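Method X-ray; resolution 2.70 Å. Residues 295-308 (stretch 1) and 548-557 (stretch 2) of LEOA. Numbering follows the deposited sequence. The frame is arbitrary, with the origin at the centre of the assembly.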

# COMPACT_ATOMS: atom_id res chain seq x y z
N GLU A 295 -3.27 -0.02 0.48
CA GLU A 295 -4.44 -0.67 1.01
C GLU A 295 -5.60 -0.33 0.12
O GLU A 295 -6.24 -1.22 -0.39
N LEU A 296 -5.86 0.95 -0.12
CA LEU A 296 -7.03 1.34 -0.93
C LEU A 296 -6.99 0.72 -2.32
O LEU A 296 -8.03 0.29 -2.79
N ASN A 297 -5.83 0.65 -2.95
CA ASN A 297 -5.73 0.07 -4.28
C ASN A 297 -6.13 -1.40 -4.25
O ASN A 297 -6.81 -1.86 -5.13
N THR A 298 -5.66 -2.12 -3.23
CA THR A 298 -5.97 -3.52 -3.07
C THR A 298 -7.47 -3.70 -3.00
O THR A 298 -8.01 -4.65 -3.54
N PHE A 299 -8.15 -2.78 -2.34
CA PHE A 299 -9.58 -2.94 -2.16
C PHE A 299 -10.29 -2.64 -3.44
O PHE A 299 -11.18 -3.33 -3.81
N VAL A 300 -9.90 -1.56 -4.10
CA VAL A 300 -10.59 -1.11 -5.29
C VAL A 300 -10.31 -2.04 -6.44
O VAL A 300 -11.17 -2.23 -7.27
N GLU A 301 -9.11 -2.60 -6.50
CA GLU A 301 -8.80 -3.55 -7.55
C GLU A 301 -9.66 -4.80 -7.35
O GLU A 301 -10.46 -5.14 -8.20
N LYS A 302 -9.52 -5.46 -6.21
CA LYS A 302 -10.35 -6.61 -5.87
C LYS A 302 -11.83 -6.39 -6.12
O LYS A 302 -12.49 -7.27 -6.61
N ASN A 303 -12.37 -5.24 -5.74
CA ASN A 303 -13.79 -4.97 -5.91
C ASN A 303 -14.16 -4.83 -7.34
O ASN A 303 -15.24 -5.20 -7.71
N ASP A 304 -13.26 -4.27 -8.14
CA ASP A 304 -13.51 -4.07 -9.55
C ASP A 304 -13.45 -5.42 -10.26
O ASP A 304 -14.20 -5.67 -11.18
N GLU A 305 -12.58 -6.31 -9.79
CA GLU A 305 -12.39 -7.60 -10.41
C GLU A 305 -13.53 -8.55 -10.06
O GLU A 305 -13.99 -9.31 -10.92
N ASP A 306 -13.98 -8.51 -8.81
CA ASP A 306 -15.20 -9.20 -8.39
C ASP A 306 -16.38 -8.85 -9.29
O ASP A 306 -17.14 -9.72 -9.67
N MSE A 307 -16.56 -7.57 -9.62
CA MSE A 307 -17.76 -7.19 -10.40
C MSE A 307 -17.76 -7.95 -11.70
O MSE A 307 -18.79 -8.45 -12.11
N HIS A 308 -16.61 -8.03 -12.36
CA HIS A 308 -16.50 -8.75 -13.62
C HIS A 308 -16.66 -10.24 -13.37
O HIS A 308 -17.40 -10.90 -14.07
N ALA A 548 -17.51 6.38 -6.74
CA ALA A 548 -16.95 7.50 -6.02
C ALA A 548 -15.52 7.21 -5.54
O ALA A 548 -14.67 8.13 -5.51
N ILE A 549 -15.23 5.96 -5.17
CA ILE A 549 -13.85 5.63 -4.77
C ILE A 549 -12.95 5.53 -5.97
O ILE A 549 -11.79 5.91 -5.89
N ARG A 550 -13.46 4.97 -7.06
CA ARG A 550 -12.69 4.86 -8.27
C ARG A 550 -12.22 6.24 -8.70
O ARG A 550 -11.05 6.40 -9.03
N ASP A 551 -13.12 7.23 -8.68
CA ASP A 551 -12.74 8.61 -8.97
C ASP A 551 -11.59 9.04 -8.07
O ASP A 551 -10.64 9.70 -8.52
N ASN A 552 -11.67 8.69 -6.80
CA ASN A 552 -10.70 9.14 -5.82
C ASN A 552 -9.40 8.40 -5.93
O ASN A 552 -8.33 8.98 -5.80
N ARG A 553 -9.49 7.11 -6.14
CA ARG A 553 -8.30 6.30 -6.19
C ARG A 553 -7.44 6.73 -7.37
O ARG A 553 -6.22 6.70 -7.29
N GLN A 554 -8.07 7.15 -8.46
CA GLN A 554 -7.32 7.57 -9.61
C GLN A 554 -6.55 8.82 -9.32
O GLN A 554 -5.34 8.82 -9.54
N LYS A 555 -7.23 9.86 -8.83
CA LYS A 555 -6.58 11.14 -8.51
C LYS A 555 -5.42 10.82 -7.60
O LYS A 555 -4.31 11.15 -7.92
N LEU A 556 -5.66 10.10 -6.52
CA LEU A 556 -4.60 9.78 -5.58
C LEU A 556 -3.42 9.04 -6.19
O LEU A 556 -2.30 9.22 -5.75
N SER A 557 -3.64 8.18 -7.18
CA SER A 557 -2.55 7.39 -7.69
C SER A 557 -1.64 8.26 -8.56
O SER A 557 -0.42 8.19 -8.45

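Two helices far apart in sequence cross here with their N-to-C directions at 136°, roughly antiparallel but clearly splayed, and their axes come no nearer than 10.7 Å. At that spacing the side chains, not the backbones, make the contact. It is modest, burying 478 Å² over both sides, and three residues of the second helix, R553, I549 and R550, carry most of that helix's share.

R553 covers the most. Its CB points toward the first helix, with chi1 t, chi2 between wells at -138° and chi3 p; its aliphatic stem precedes the charged group. The aliphatic part does the packing: R553 CD lies 3.8 Å from V300 CG1, and R553 CB lies 4.3 Å from L296 CD2. The guanidinium then reaches the N297 side chain, which comes in at the edge of the group, near its plane. The N297 amide is probably turned over in the model, so the detail of that meeting stays open. On its own helix, R553 NH2 gives a weak hydrogen bond to Q554 OE1 at 3.3 Å.

I549, one turn earlier, is the apolar counterpart. It also points toward the partner, although its chi1 of 18° sits between wells while chi2 is t. I549 CD1 lies 3.4 Å from F299 CE2, meeting the ring at its edge, and 4.1 Å from V300 CG2; I549 CG2 lies 4.2 Å from L296 CD1. F299, chi1 t, starts sideways, and its ring end brings it close. L296 (t, p) and V300 (t) have CB pointing toward the partner. L296 also touches L556, an m, t rotamer, with L296 CD2 4.3 Å from L556 CD1.

R550 repeats the arginine theme with a straighter chain: chi1 m, then t, t. Its CB sets off sideways, but its end comes nearer. R550 CG packs 4.1 Å from V300 CG1, so V300 touches all three of the leading residues. Farther out, R550 NH2 lies 3.6 Å from D304 OD1, a long salt bridge in which the oxygen sits over a face of the guanidinium. No N-H points at it, so the pairing rests on charge alone. Selenomethionine M307 adds its CG, with M307 CG 4.3 Å from R550 NH2, near the guanidinium plane.

The rule to read here is economical: a leucine, a valine and the edge of a phenylalanine ring on one helix receive an isoleucine and the aliphatic stems of two arginines from the other, while the charged ends continue to polar side chains.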

# COMPACT_ATOMS: atom_id res chain seq x y z
CB GLU A 295 -4.70 -0.23 2.43
CG GLU A 295 -3.80 -0.88 3.47
CD GLU A 295 -3.82 -0.12 4.79
OE1 GLU A 295 -4.54 0.90 4.84
OE2 GLU A 295 -3.12 -0.50 5.77
CB LEU A 296 -7.17 2.85 -1.06
CG LEU A 296 -8.33 3.33 -1.92
CD1 LEU A 296 -9.62 2.79 -1.35
CD2 LEU A 296 -8.41 4.82 -2.00
CB ASN A 297 -4.29 0.19 -4.88
CG ASN A 297 -3.82 1.63 -5.13
OD1 ASN A 297 -2.63 1.88 -5.18
ND2 ASN A 297 -4.74 2.57 -5.31
CB THR A 298 -5.40 -4.10 -1.76
OG1 THR A 298 -3.98 -3.96 -1.73
CG2 THR A 298 -5.72 -5.58 -1.65
CB PHE A 299 -10.17 -2.03 -1.06
CG PHE A 299 -11.65 -1.92 -1.17
CD1 PHE A 299 -12.45 -3.03 -0.94
CD2 PHE A 299 -12.25 -0.78 -1.62
CE1 PHE A 299 -13.82 -2.98 -1.10
CE2 PHE A 299 -13.61 -0.73 -1.81
CZ PHE A 299 -14.40 -1.82 -1.54
CB VAL A 300 -10.16 0.29 -5.70
CG1 VAL A 300 -10.85 0.71 -7.00
CG2 VAL A 300 -10.43 1.28 -4.59
CB GLU A 301 -7.29 -3.85 -7.57
CG GLU A 301 -6.88 -5.25 -8.01
CD GLU A 301 -5.82 -5.84 -7.07
OE1 GLU A 301 -6.18 -6.31 -5.94
OE2 GLU A 301 -4.62 -5.81 -7.45
CB LYS A 302 -10.16 -6.95 -4.40
CG LYS A 302 -11.27 -7.81 -3.81
CD LYS A 302 -10.82 -8.60 -2.59
CE LYS A 302 -12.02 -9.25 -1.87
NZ LYS A 302 -13.01 -9.99 -2.72
CB ASN A 303 -14.23 -3.70 -5.18
CG ASN A 303 -15.75 -3.55 -5.12
OD1 ASN A 303 -16.32 -2.62 -5.69
ND2 ASN A 303 -16.42 -4.47 -4.43
CB ASP A 304 -12.46 -3.10 -10.11
CG ASP A 304 -12.86 -2.48 -11.46
OD1 ASP A 304 -14.00 -2.71 -11.92
OD2 ASP A 304 -12.03 -1.75 -12.05
CB GLU A 305 -11.02 -8.17 -10.01
CG GLU A 305 -9.86 -7.37 -10.61
CD GLU A 305 -8.49 -7.65 -9.96
OE1 GLU A 305 -8.44 -8.34 -8.91
OE2 GLU A 305 -7.46 -7.15 -10.51
CB ASP A 306 -15.61 -8.81 -6.97
CG ASP A 306 -14.83 -9.54 -5.88
OD1 ASP A 306 -13.96 -10.39 -6.17
OD2 ASP A 306 -15.11 -9.26 -4.70
CB MSE A 307 -17.88 -5.69 -10.71
CG MSE A 307 -17.86 -4.80 -9.48
SE MSE A 307 -19.48 -5.04 -8.39
CE MSE A 307 -18.58 -5.50 -6.70
CB HIS A 308 -15.20 -8.39 -14.36
CG HIS A 308 -15.17 -6.96 -14.83
ND1 HIS A 308 -16.02 -6.48 -15.81
CD2 HIS A 308 -14.44 -5.90 -14.42
CE1 HIS A 308 -15.80 -5.19 -15.99
NE2 HIS A 308 -14.85 -4.81 -15.16
CB ALA A 548 -17.84 7.89 -4.86
CB ILE A 549 -13.63 4.30 -3.99
CG1 ILE A 549 -14.79 3.35 -4.15
CG2 ILE A 549 -13.28 4.56 -2.54
CD1 ILE A 549 -14.43 1.93 -3.78
CB ARG A 550 -13.47 4.20 -9.36
CG ARG A 550 -13.71 2.73 -9.13
CD ARG A 550 -14.58 2.23 -10.27
NE ARG A 550 -15.22 0.93 -10.05
CZ ARG A 550 -16.20 0.43 -10.82
NH1 ARG A 550 -16.65 1.11 -11.88
NH2 ARG A 550 -16.72 -0.77 -10.55
CB ASP A 551 -13.90 9.59 -8.73
CG ASP A 551 -15.08 9.40 -9.70
OD1 ASP A 551 -15.01 8.52 -10.61
OD2 ASP A 551 -16.10 10.13 -9.55
CB ASN A 552 -11.24 8.98 -4.39
CG ASN A 552 -11.99 10.21 -3.92
OD1 ASN A 552 -11.38 11.22 -3.59
ND2 ASN A 552 -13.31 10.15 -3.92
CB ARG A 553 -8.68 4.86 -6.31
CG ARG A 553 -7.54 3.91 -6.16
CD ARG A 553 -7.68 2.81 -7.20
NE ARG A 553 -7.24 3.28 -8.51
CZ ARG A 553 -5.97 3.34 -8.88
NH1 ARG A 553 -5.02 3.00 -8.03
NH2 ARG A 553 -5.63 3.77 -10.07
CB GLN A 554 -8.21 7.81 -10.81
CG GLN A 554 -8.45 6.58 -11.64
CD GLN A 554 -7.24 6.08 -12.40
OE1 GLN A 554 -7.19 4.92 -12.76
NE2 GLN A 554 -6.29 6.96 -12.67
CB LYS A 555 -7.54 12.19 -7.91
CG LYS A 555 -7.63 12.24 -6.36
CD LYS A 555 -8.34 13.50 -5.80
CE LYS A 555 -8.49 13.50 -4.27
NZ LYS A 555 -8.62 14.89 -3.68
CB LEU A 556 -5.15 8.98 -4.40
CG LEU A 556 -6.13 9.68 -3.47
CD1 LEU A 556 -6.66 8.69 -2.46
CD2 LEU A 556 -5.49 10.83 -2.74
CB SER A 557 -3.06 6.19 -8.48
OG SER A 557 -3.74 6.65 -9.63